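Local coordinates for Xaa-Pro Dipeptidase (Alteromonas macleodii, PDB 2QS8), which probably cleaves dipeptides or C-terminal residues of peptides as a metal-dependent carboxypeptidase of the amidohydrolase superfamily, at residues G64-Q74 with G106-G114; T272-F283 with V321-Q332. All blocks are in the same frame, centred on the assembly; numbering follows the deposited sequence.

Contact 1 of 2, residues G64-Q74 with G106-G114; sequences GLMDMHVHFGQ and GFTTVRQVG. With MG (magnesium ion), chain C.
Val113 sets its CG2 methyl almost squarely over the His69 imidazole, 3.3 Å from the ring centroid and 5° off the normal, so one face of this metal ligand is tightly packed. His69 NE2 reaches the magnesium ion at 2.4 Å while ND1 bonds to Glu254. The His71 ring is gripped at its edge instead: ND1 donates to Gly114 O at 2.8 Å, nearly in the ring plane, and NE2 binds the same metal. With both nitrogens engaged, the rotation of that ring is fixed. Arg111 meets the corner of the chain at Met68 side-on. NE (2.7 Å) and NH2 (3.0 Å) both donate to Met68 O, which lies close to the guanidinium plane, and the selenomethionine side chain, bent at chi2 and chi3 (-62° and -70°), folds back to lay CE over one guanidinium face. NH2 also forms a salt bridge to Glu254. These are the first two parallel strands of the amidohydrolase TIM barrel, joined through helix 88-104, and the His-x-His pair stands at the C-terminal end of the first. A beta bulge between Asp67 and Val70 shifts the register by one. Beyond it, Gln112 handles the backbone of Phe72 with both ends of its amide: NE2 donates to Phe72 O in the carbonyl plane, whereas Phe72 N approaches Gln112 OE1 from above its carbonyl plane at 2.6 Å. Near the start of the strands the hydrogen bonding is slacker, although the side chains pack: Leu65 CB rests over the Phe107 face, while the bonds from Thr108 N and Thr109 N to Leu65 O are weak. At the other end the chain leaves the pair through a type II turn from His71, and solvent-exposed Gln74 brings OE1 no nearer than 4.2 Å to Gly114 O.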
loop_
_atom_site.group_PDB
_atom_site.type_symbol
_atom_site.label_atom_id
_atom_site.label_comp_id
_atom_site.label_asym_id
_atom_site.label_seq_id
_atom_site.Cartn_x
_atom_site.Cartn_y
_atom_site.Cartn_z
ATOM N N GLY A 64 -30.963 3.080 34.912
ATOM C CA GLY A 64 -31.076 3.593 33.559
ATOM C C GLY A 64 -30.873 2.507 32.520
ATOM O O GLY A 64 -29.961 1.700 32.641
ATOM N N LEU A 65 -31.719 2.476 31.499
ATOM C CA LEU A 65 -31.604 1.461 30.454
ATOM C C LEU A 65 -30.536 1.801 29.397
ATOM O O LEU A 65 -30.225 2.970 29.169
ATOM C CB LEU A 65 -32.972 1.268 29.787
ATOM C CG LEU A 65 -34.088 0.861 30.765
ATOM C CD1 LEU A 65 -35.425 0.843 30.035
ATOM C CD2 LEU A 65 -33.782 -0.501 31.371
HETATM N N MSE A 66 -29.991 0.769 28.762
HETATM C CA MSE A 66 -28.963 0.945 27.742
HETATM C C MSE A 66 -29.274 0.253 26.412
HETATM O O MSE A 66 -29.788 -0.863 26.392
HETATM C CB MSE A 66 -27.632 0.421 28.272
HETATM C CG MSE A 66 -27.113 1.189 29.446
HETATM SE SE MSE A 66 -25.294 0.617 29.938
HETATM C CE MSE A 66 -25.340 0.964 31.866
ATOM N N ASP A 67 -28.971 0.927 25.307
ATOM C CA ASP A 67 -29.202 0.378 23.970
ATOM C C ASP A 67 -27.833 0.328 23.286
ATOM O O ASP A 67 -27.235 1.353 23.003
ATOM C CB ASP A 67 -30.171 1.277 23.183
ATOM C CG ASP A 67 -30.703 0.609 21.925
ATOM O OD1 ASP A 67 -29.976 -0.207 21.324
ATOM O OD2 ASP A 67 -31.852 0.913 21.530
HETATM N N MSE A 68 -27.337 -0.882 23.043
HETATM C CA MSE A 68 -26.021 -1.074 22.431
HETATM C C MSE A 68 -25.954 -0.832 20.916
HETATM O O MSE A 68 -24.893 -1.018 20.321
HETATM C CB MSE A 68 -25.537 -2.500 22.687
HETATM C CG MSE A 68 -25.438 -2.912 24.142
HETATM SE SE MSE A 68 -24.127 -1.748 24.985
HETATM C CE MSE A 68 -22.438 -2.311 24.207
ATOM N N HIS A 69 -27.064 -0.444 20.291
ATOM C CA HIS A 69 -27.046 -0.267 18.841
ATOM C C HIS A 69 -28.062 0.746 18.330
ATOM O O HIS A 69 -29.199 0.397 18.006
ATOM C CB HIS A 69 -27.280 -1.628 18.178
ATOM C CG HIS A 69 -26.897 -1.689 16.730
ATOM N ND1 HIS A 69 -25.999 -2.613 16.241
ATOM C CD2 HIS A 69 -27.328 -0.980 15.661
ATOM C CE1 HIS A 69 -25.898 -2.473 14.931
ATOM N NE2 HIS A 69 -26.695 -1.490 14.554
ATOM N N VAL A 70 -27.646 2.004 18.255
ATOM C CA VAL A 70 -28.535 3.058 17.777
ATOM C C VAL A 70 -27.830 3.922 16.735
ATOM O O VAL A 70 -26.600 3.961 16.683
ATOM C CB VAL A 70 -29.026 3.976 18.936
ATOM C CG1 VAL A 70 -29.798 3.147 19.970
ATOM C CG2 VAL A 70 -27.850 4.687 19.578
ATOM N N HIS A 71 -28.620 4.599 15.904
ATOM C CA HIS A 71 -28.080 5.468 14.863
ATOM C C HIS A 71 -28.767 6.835 14.879
ATOM O O HIS A 71 -29.496 7.183 13.944
ATOM C CB HIS A 71 -28.269 4.835 13.476
ATOM C CG HIS A 71 -27.561 3.532 13.295
ATOM N ND1 HIS A 71 -26.186 3.431 13.244
ATOM C CD2 HIS A 71 -28.037 2.272 13.140
ATOM C CE1 HIS A 71 -25.848 2.167 13.061
ATOM N NE2 HIS A 71 -26.951 1.444 12.995
ATOM N N PHE A 72 -28.547 7.609 15.933
ATOM C CA PHE A 72 -29.155 8.930 16.003
ATOM C C PHE A 72 -28.731 9.685 14.749
ATOM O O PHE A 72 -27.571 9.606 14.337
ATOM C CB PHE A 72 -28.671 9.711 17.229
ATOM C CG PHE A 72 -29.026 9.083 18.560
ATOM C CD1 PHE A 72 -30.190 8.335 18.719
ATOM C CD2 PHE A 72 -28.222 9.304 19.669
ATOM C CE1 PHE A 72 -30.545 7.823 19.972
ATOM C CE2 PHE A 72 -28.566 8.801 20.925
ATOM C CZ PHE A 72 -29.730 8.060 21.076
ATOM N N GLY A 73 -29.665 10.409 14.139
ATOM C CA GLY A 73 -29.346 11.165 12.943
ATOM C C GLY A 73 -30.004 10.614 11.696
ATOM O O GLY A 73 -29.962 11.234 10.638
ATOM N N GLN A 74 -30.608 9.438 11.815
ATOM C CA GLN A 74 -31.288 8.834 10.683
ATOM C C GLN A 74 -32.468 7.984 11.134
ATOM O O GLN A 74 -32.525 7.543 12.285
ATOM C CB GLN A 74 -30.307 7.982 9.873
ATOM C CG GLN A 74 -29.896 6.690 10.544
ATOM C CD GLN A 74 -28.638 6.089 9.936
ATOM O OE1 GLN A 74 -27.526 6.557 10.188
ATOM N NE2 GLN A 74 -28.809 5.051 9.124
ATOM N N GLY A 106 -36.382 6.482 28.715
ATOM C CA GLY A 106 -35.733 5.664 29.723
ATOM C C GLY A 106 -34.307 5.199 29.452
ATOM O O GLY A 106 -33.677 4.623 30.338
ATOM N N PHE A 107 -33.791 5.425 28.250
ATOM C CA PHE A 107 -32.424 5.002 27.955
ATOM C C PHE A 107 -31.430 6.125 28.224
ATOM O O PHE A 107 -31.300 7.071 27.447
ATOM C CB PHE A 107 -32.321 4.487 26.520
ATOM C CG PHE A 107 -33.049 3.192 26.306
ATOM C CD1 PHE A 107 -34.438 3.164 26.224
ATOM C CD2 PHE A 107 -32.355 1.989 26.256
ATOM C CE1 PHE A 107 -35.119 1.956 26.099
ATOM C CE2 PHE A 107 -33.029 0.786 26.133
ATOM C CZ PHE A 107 -34.414 0.769 26.054
ATOM N N THR A 108 -30.736 5.993 29.350
ATOM C CA THR A 108 -29.762 6.974 29.807
ATOM C C THR A 108 -28.370 6.784 29.205
ATOM O O THR A 108 -27.535 7.682 29.250
ATOM C CB THR A 108 -29.679 6.941 31.350
ATOM O OG1 THR A 108 -29.499 5.590 31.797
ATOM C CG2 THR A 108 -30.954 7.531 31.954
ATOM N N THR A 109 -28.114 5.612 28.650
ATOM C CA THR A 109 -26.832 5.354 28.028
ATOM C C THR A 109 -27.072 4.576 26.742
ATOM O O THR A 109 -27.890 3.658 26.720
ATOM C CB THR A 109 -25.882 4.519 28.942
ATOM O OG1 THR A 109 -25.600 5.237 30.145
ATOM C CG2 THR A 109 -24.555 4.250 28.229
ATOM N N VAL A 110 -26.377 4.956 25.672
ATOM C CA VAL A 110 -26.504 4.259 24.398
ATOM C C VAL A 110 -25.146 4.143 23.724
ATOM O O VAL A 110 -24.230 4.911 24.006
ATOM C CB VAL A 110 -27.468 4.986 23.403
ATOM C CG1 VAL A 110 -28.870 5.067 23.985
ATOM C CG2 VAL A 110 -26.953 6.386 23.088
ATOM N N ARG A 111 -25.027 3.156 22.845
ATOM C CA ARG A 111 -23.816 2.954 22.078
ATOM C C ARG A 111 -24.200 3.197 20.605
ATOM O O ARG A 111 -24.922 2.386 20.015
ATOM C CB ARG A 111 -23.293 1.517 22.254
ATOM C CG ARG A 111 -21.916 1.269 21.638
ATOM C CD ARG A 111 -21.437 -0.190 21.774
ATOM N NE ARG A 111 -22.297 -1.120 21.051
ATOM C CZ ARG A 111 -21.975 -2.372 20.758
ATOM N NH1 ARG A 111 -20.802 -2.864 21.132
ATOM N NH2 ARG A 111 -22.812 -3.123 20.059
ATOM N N GLN A 112 -23.771 4.323 20.030
ATOM C CA GLN A 112 -24.059 4.595 18.622
ATOM C C GLN A 112 -22.992 3.873 17.805
ATOM O O GLN A 112 -21.801 4.178 17.903
ATOM C CB GLN A 112 -23.990 6.088 18.302
ATOM C CG GLN A 112 -24.222 6.365 16.818
ATOM C CD GLN A 112 -25.376 7.316 16.565
ATOM O OE1 GLN A 112 -26.338 7.359 17.333
ATOM N NE2 GLN A 112 -25.293 8.068 15.478
ATOM N N VAL A 113 -23.416 2.923 16.993
ATOM C CA VAL A 113 -22.475 2.175 16.197
ATOM C C VAL A 113 -22.572 2.477 14.709
ATOM O O VAL A 113 -22.769 1.565 13.905
ATOM C CB VAL A 113 -22.640 0.658 16.432
ATOM C CG1 VAL A 113 -22.122 0.294 17.828
ATOM C CG2 VAL A 113 -24.104 0.277 16.308
ATOM N N GLY A 114 -22.427 3.756 14.359
ATOM C CA GLY A 114 -22.460 4.152 12.961
ATOM C C GLY A 114 -23.246 5.386 12.536
ATOM O O GLY A 114 -24.425 5.510 12.831
HETATM MG MG MG C . -27.030 -0.624 12.335
#

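Contact 2 of 2, residues T272-F283 with V321-Q332; sequences TYYVPTISAGEF and VKIAFGTDAGVQ. With MET (methionine), chain D.
Tyr273 carries the Lys322 side chain across one face of its ring, with CB toward the rim and CE making a CH-pi contact 4.0 Å from the centroid; the carbonyl carbon of Ile323 lies at the ring edge, in plane, and Ala324 CB comes in obliquely. Far along the contact, the Phe283 ring has Gln332 CA and Val331 O over one face, while Val331 CG1 reaches Phe283 CD2 at 3.5 Å. Between them the chain makes what is in effect the last beta-alpha-beta crossover of the TIM barrel, from strand 273-275 to an irregular run through Ile323 and Phe325 in the place of the eighth strand. A single bridge joins the two: Tyr274 N donates to Lys322 O, and Ala324 N donates to Tyr274 O. Gly326 lets Val275 come very close, with CG1 3.2 Å from Gly326 CA. Past this point apolar contacts mix with one amide, that of Gln332. With CG between backbone N and carbonyl carbon (chi1 63°), it turns against the first turn of helix 278-287, at Ser279 and Ala280, where OE1 approaches Ala280 CA and NE2 donates to Thr327 O at 2.8 Å. Ala280 CB presses on Asp328 CB, beside the methionine pocket. There the ligand's CE lies 3.4 Å from Thr277 OG1, and its amino N donates to Asp328 OD2 at 3.0 Å.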
loop_
_atom_site.group_PDB
_atom_site.type_symbol
_atom_site.label_atom_id
_atom_site.label_comp_id
_atom_site.label_asym_id
_atom_site.label_seq_id
_atom_site.Cartn_x
_atom_site.Cartn_y
_atom_site.Cartn_z
ATOM N N THR A 272 -18.028 -13.483 23.819
ATOM C CA THR A 272 -18.489 -12.417 22.929
ATOM C C THR A 272 -19.959 -12.105 23.191
ATOM O O THR A 272 -20.745 -13.016 23.413
ATOM C CB THR A 272 -18.355 -12.832 21.455
ATOM O OG1 THR A 272 -17.123 -13.540 21.257
ATOM C CG2 THR A 272 -18.379 -11.592 20.568
ATOM N N TYR A 273 -20.330 -10.828 23.163
ATOM C CA TYR A 273 -21.724 -10.439 23.385
ATOM C C TYR A 273 -22.563 -10.444 22.108
ATOM O O TYR A 273 -22.086 -10.060 21.044
ATOM C CB TYR A 273 -21.810 -9.049 24.025
ATOM C CG TYR A 273 -21.790 -9.070 25.540
ATOM C CD1 TYR A 273 -20.589 -8.947 26.250
ATOM C CD2 TYR A 273 -22.974 -9.221 26.266
ATOM C CE1 TYR A 273 -20.572 -8.964 27.655
ATOM C CE2 TYR A 273 -22.972 -9.245 27.668
ATOM C CZ TYR A 273 -21.772 -9.111 28.358
ATOM O OH TYR A 273 -21.793 -9.102 29.736
ATOM N N TYR A 274 -23.813 -10.899 22.229
ATOM C CA TYR A 274 -24.741 -10.943 21.107
ATOM C C TYR A 274 -25.794 -9.836 21.261
ATOM O O TYR A 274 -26.523 -9.806 22.245
ATOM C CB TYR A 274 -25.443 -12.307 21.030
ATOM C CG TYR A 274 -26.491 -12.416 19.927
ATOM C CD1 TYR A 274 -27.620 -13.215 20.086
ATOM C CD2 TYR A 274 -26.340 -11.734 18.722
ATOM C CE1 TYR A 274 -28.571 -13.333 19.072
ATOM C CE2 TYR A 274 -27.282 -11.846 17.705
ATOM C CZ TYR A 274 -28.392 -12.647 17.887
ATOM O OH TYR A 274 -29.324 -12.757 16.879
ATOM N N VAL A 275 -25.852 -8.930 20.287
ATOM C CA VAL A 275 -26.814 -7.824 20.274
ATOM C C VAL A 275 -27.754 -8.150 19.108
ATOM O O VAL A 275 -27.475 -7.825 17.957
ATOM C CB VAL A 275 -26.110 -6.490 20.013
ATOM C CG1 VAL A 275 -27.077 -5.350 20.172
ATOM C CG2 VAL A 275 -24.949 -6.336 20.946
ATOM N N PRO A 276 -28.894 -8.786 19.405
ATOM C CA PRO A 276 -29.888 -9.192 18.412
ATOM C C PRO A 276 -30.578 -8.182 17.494
ATOM O O PRO A 276 -30.693 -8.437 16.303
ATOM C CB PRO A 276 -30.889 -9.987 19.246
ATOM C CG PRO A 276 -30.853 -9.284 20.551
ATOM C CD PRO A 276 -29.382 -9.048 20.769
ATOM N N THR A 277 -31.027 -7.055 18.024
ATOM C CA THR A 277 -31.759 -6.074 17.220
ATOM C C THR A 277 -32.931 -6.772 16.538
ATOM O O THR A 277 -33.114 -6.677 15.316
ATOM C CB THR A 277 -30.882 -5.385 16.128
ATOM O OG1 THR A 277 -30.570 -6.316 15.073
ATOM C CG2 THR A 277 -29.613 -4.824 16.755
ATOM N N ILE A 278 -33.718 -7.488 17.332
ATOM C CA ILE A 278 -34.880 -8.191 16.802
ATOM C C ILE A 278 -35.844 -7.196 16.147
ATOM O O ILE A 278 -36.377 -7.464 15.076
ATOM C CB ILE A 278 -35.644 -8.959 17.909
ATOM C CG1 ILE A 278 -34.707 -9.942 18.605
ATOM C CG2 ILE A 278 -36.822 -9.719 17.294
ATOM C CD1 ILE A 278 -35.307 -10.596 19.825
ATOM N N SER A 279 -36.046 -6.050 16.795
ATOM C CA SER A 279 -36.942 -5.013 16.287
ATOM C C SER A 279 -36.661 -4.676 14.828
ATOM O O SER A 279 -37.555 -4.733 13.987
ATOM C CB SER A 279 -36.808 -3.734 17.115
ATOM O OG SER A 279 -37.266 -3.921 18.440
ATOM N N ALA A 280 -35.415 -4.313 14.543
ATOM C CA ALA A 280 -35.013 -3.952 13.189
ATOM C C ALA A 280 -35.278 -5.119 12.250
ATOM O O ALA A 280 -35.647 -4.918 11.096
ATOM C CB ALA A 280 -33.532 -3.568 13.154
ATOM N N GLY A 281 -35.080 -6.332 12.754
ATOM C CA GLY A 281 -35.317 -7.516 11.952
ATOM C C GLY A 281 -36.776 -7.581 11.536
ATOM O O GLY A 281 -37.089 -7.705 10.349
ATOM N N GLU A 282 -37.669 -7.482 12.521
ATOM C CA GLU A 282 -39.105 -7.517 12.275
ATOM C C GLU A 282 -39.521 -6.344 11.386
ATOM O O GLU A 282 -40.465 -6.452 10.601
ATOM C CB GLU A 282 -39.872 -7.458 13.604
ATOM C CG GLU A 282 -39.628 -8.641 14.528
ATOM C CD GLU A 282 -40.157 -9.948 13.963
ATOM O OE1 GLU A 282 -41.347 -9.988 13.593
ATOM O OE2 GLU A 282 -39.393 -10.932 13.897
ATOM N N PHE A 283 -38.810 -5.226 11.515
ATOM C CA PHE A 283 -39.106 -4.030 10.732
ATOM C C PHE A 283 -38.937 -4.261 9.225
ATOM O O PHE A 283 -39.861 -4.022 8.448
ATOM C CB PHE A 283 -38.200 -2.875 11.159
ATOM C CG PHE A 283 -38.551 -1.564 10.517
ATOM C CD1 PHE A 283 -39.520 -0.743 11.075
ATOM C CD2 PHE A 283 -37.932 -1.161 9.341
ATOM C CE1 PHE A 283 -39.869 0.457 10.475
ATOM C CE2 PHE A 283 -38.276 0.041 8.733
ATOM C CZ PHE A 283 -39.246 0.850 9.301
ATOM N N VAL A 321 -25.491 -18.158 25.069
ATOM C CA VAL A 321 -24.673 -17.086 24.510
ATOM C C VAL A 321 -24.954 -15.787 25.265
ATOM O O VAL A 321 -26.107 -15.461 25.537
ATOM C CB VAL A 321 -24.992 -16.873 23.013
ATOM C CG1 VAL A 321 -24.259 -15.648 22.486
ATOM C CG2 VAL A 321 -24.607 -18.102 22.219
ATOM N N LYS A 322 -23.909 -15.043 25.607
ATOM C CA LYS A 322 -24.095 -13.784 26.316
ATOM C C LYS A 322 -24.885 -12.822 25.431
ATOM O O LYS A 322 -24.639 -12.725 24.224
ATOM C CB LYS A 322 -22.743 -13.184 26.692
ATOM C CG LYS A 322 -21.934 -14.080 27.612
ATOM C CD LYS A 322 -20.472 -13.683 27.611
ATOM C CE LYS A 322 -20.237 -12.445 28.432
ATOM N NZ LYS A 322 -20.440 -12.766 29.871
ATOM N N ILE A 323 -25.831 -12.114 26.039
ATOM C CA ILE A 323 -26.685 -11.196 25.312
ATOM C C ILE A 323 -26.803 -9.826 25.962
ATOM O O ILE A 323 -27.001 -9.712 27.172
ATOM C CB ILE A 323 -28.106 -11.800 25.158
ATOM C CG1 ILE A 323 -28.053 -12.988 24.190
ATOM C CG2 ILE A 323 -29.087 -10.742 24.688
ATOM C CD1 ILE A 323 -29.370 -13.735 24.025
ATOM N N ALA A 324 -26.670 -8.786 25.139
ATOM C CA ALA A 324 -26.789 -7.407 25.595
ATOM C C ALA A 324 -27.836 -6.717 24.718
ATOM O O ALA A 324 -27.890 -6.945 23.505
ATOM C CB ALA A 324 -25.448 -6.689 25.487
ATOM N N PHE A 325 -28.663 -5.883 25.345
ATOM C CA PHE A 325 -29.738 -5.154 24.673
ATOM C C PHE A 325 -29.292 -4.225 23.518
ATOM O O PHE A 325 -28.433 -3.357 23.700
ATOM C CB PHE A 325 -30.497 -4.329 25.714
ATOM C CG PHE A 325 -31.790 -3.766 25.218
ATOM C CD1 PHE A 325 -32.968 -4.485 25.363
ATOM C CD2 PHE A 325 -31.839 -2.507 24.636
ATOM C CE1 PHE A 325 -34.176 -3.956 24.943
ATOM C CE2 PHE A 325 -33.038 -1.973 24.214
ATOM C CZ PHE A 325 -34.213 -2.698 24.369
ATOM N N GLY A 326 -29.908 -4.410 22.352
ATOM C CA GLY A 326 -29.602 -3.605 21.179
ATOM C C GLY A 326 -30.740 -3.659 20.168
ATOM O O GLY A 326 -31.187 -4.741 19.803
ATOM N N THR A 327 -31.172 -2.507 19.675
ATOM C CA THR A 327 -32.321 -2.446 18.769
ATOM C C THR A 327 -32.104 -2.072 17.290
ATOM O O THR A 327 -32.891 -2.454 16.425
ATOM C CB THR A 327 -33.348 -1.449 19.326
ATOM O OG1 THR A 327 -32.837 -0.121 19.169
ATOM C CG2 THR A 327 -33.568 -1.695 20.826
ATOM N N ASP A 328 -31.043 -1.320 17.018
ATOM C CA ASP A 328 -30.746 -0.834 15.681
ATOM C C ASP A 328 -31.773 0.254 15.347
ATOM O O ASP A 328 -32.246 0.372 14.206
ATOM C CB ASP A 328 -30.786 -1.957 14.631
ATOM C CG ASP A 328 -30.047 -1.584 13.340
ATOM O OD1 ASP A 328 -29.469 -0.480 13.255
ATOM O OD2 ASP A 328 -30.028 -2.403 12.398
ATOM N N ALA A 329 -32.125 1.024 16.371
ATOM C CA ALA A 329 -33.037 2.153 16.225
ATOM C C ALA A 329 -32.333 3.126 15.269
ATOM O O ALA A 329 -31.178 3.494 15.478
ATOM C CB ALA A 329 -33.274 2.812 17.573
ATOM N N GLY A 330 -33.026 3.554 14.248
ATOM C CA GLY A 330 -32.470 4.412 13.212
ATOM C C GLY A 330 -32.958 3.785 11.916
ATOM O O GLY A 330 -32.950 4.396 10.852
ATOM N N VAL A 331 -33.369 2.545 12.069
ATOM C CA VAL A 331 -34.053 1.783 11.099
ATOM C C VAL A 331 -35.487 2.111 11.425
ATOM O O VAL A 331 -36.142 2.872 10.727
ATOM C CB VAL A 331 -33.762 0.264 11.237
ATOM C CG1 VAL A 331 -34.619 -0.523 10.272
ATOM C CG2 VAL A 331 -32.281 -0.005 10.999
ATOM N N GLN A 332 -35.991 1.518 12.506
ATOM C CA GLN A 332 -37.322 1.871 12.989
ATOM C C GLN A 332 -37.198 3.210 13.683
ATOM O O GLN A 332 -36.083 3.676 13.928
ATOM C CB GLN A 332 -37.890 0.797 13.943
ATOM C CG GLN A 332 -37.089 0.600 15.220
ATOM C CD GLN A 332 -35.920 -0.363 15.047
ATOM O OE1 GLN A 332 -35.856 -1.088 14.049
ATOM N NE2 GLN A 332 -34.902 -0.543 15.876
HETATM N N MET D . -29.095 -2.437 9.575
HETATM C CA MET D . -29.116 -3.909 9.330
HETATM C C MET D . -28.802 -4.248 7.876
HETATM O O MET D . -28.359 -5.388 7.625
HETATM C CB MET D . -30.490 -4.472 9.689
HETATM C CG MET D . -30.579 -5.966 9.535
HETATM S SD MET D . -32.103 -6.575 10.168
HETATM C CE MET D . -31.840 -6.301 11.897
HETATM O OXT MET D . -29.011 -3.372 7.009
HETATM O O HOH W 1 -21.203 -15.445 24.892
#

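Following the chain from the N terminus, contact 1 closes first: 64-74 leads through helix 88-104 to 106-114, the first two barrel strands. Contact 2 opens well after this, closing the long helical excursion between 272-283 and 321-332, so the two loops lie in series and neither nests nor crosses. In space they meet side by side, their centres about 11 Å apart, because the middle of 321-332 lies against the first strand and closes the barrel. His69 O and Asp328 N, 2.7 Å apart, probably share a hydrogen bond, and Asp67 OD2 probably shares another with Thr327 OG1. His69, His71 and Asp328 thus bring both ends of the barrel chain to one magnesium site.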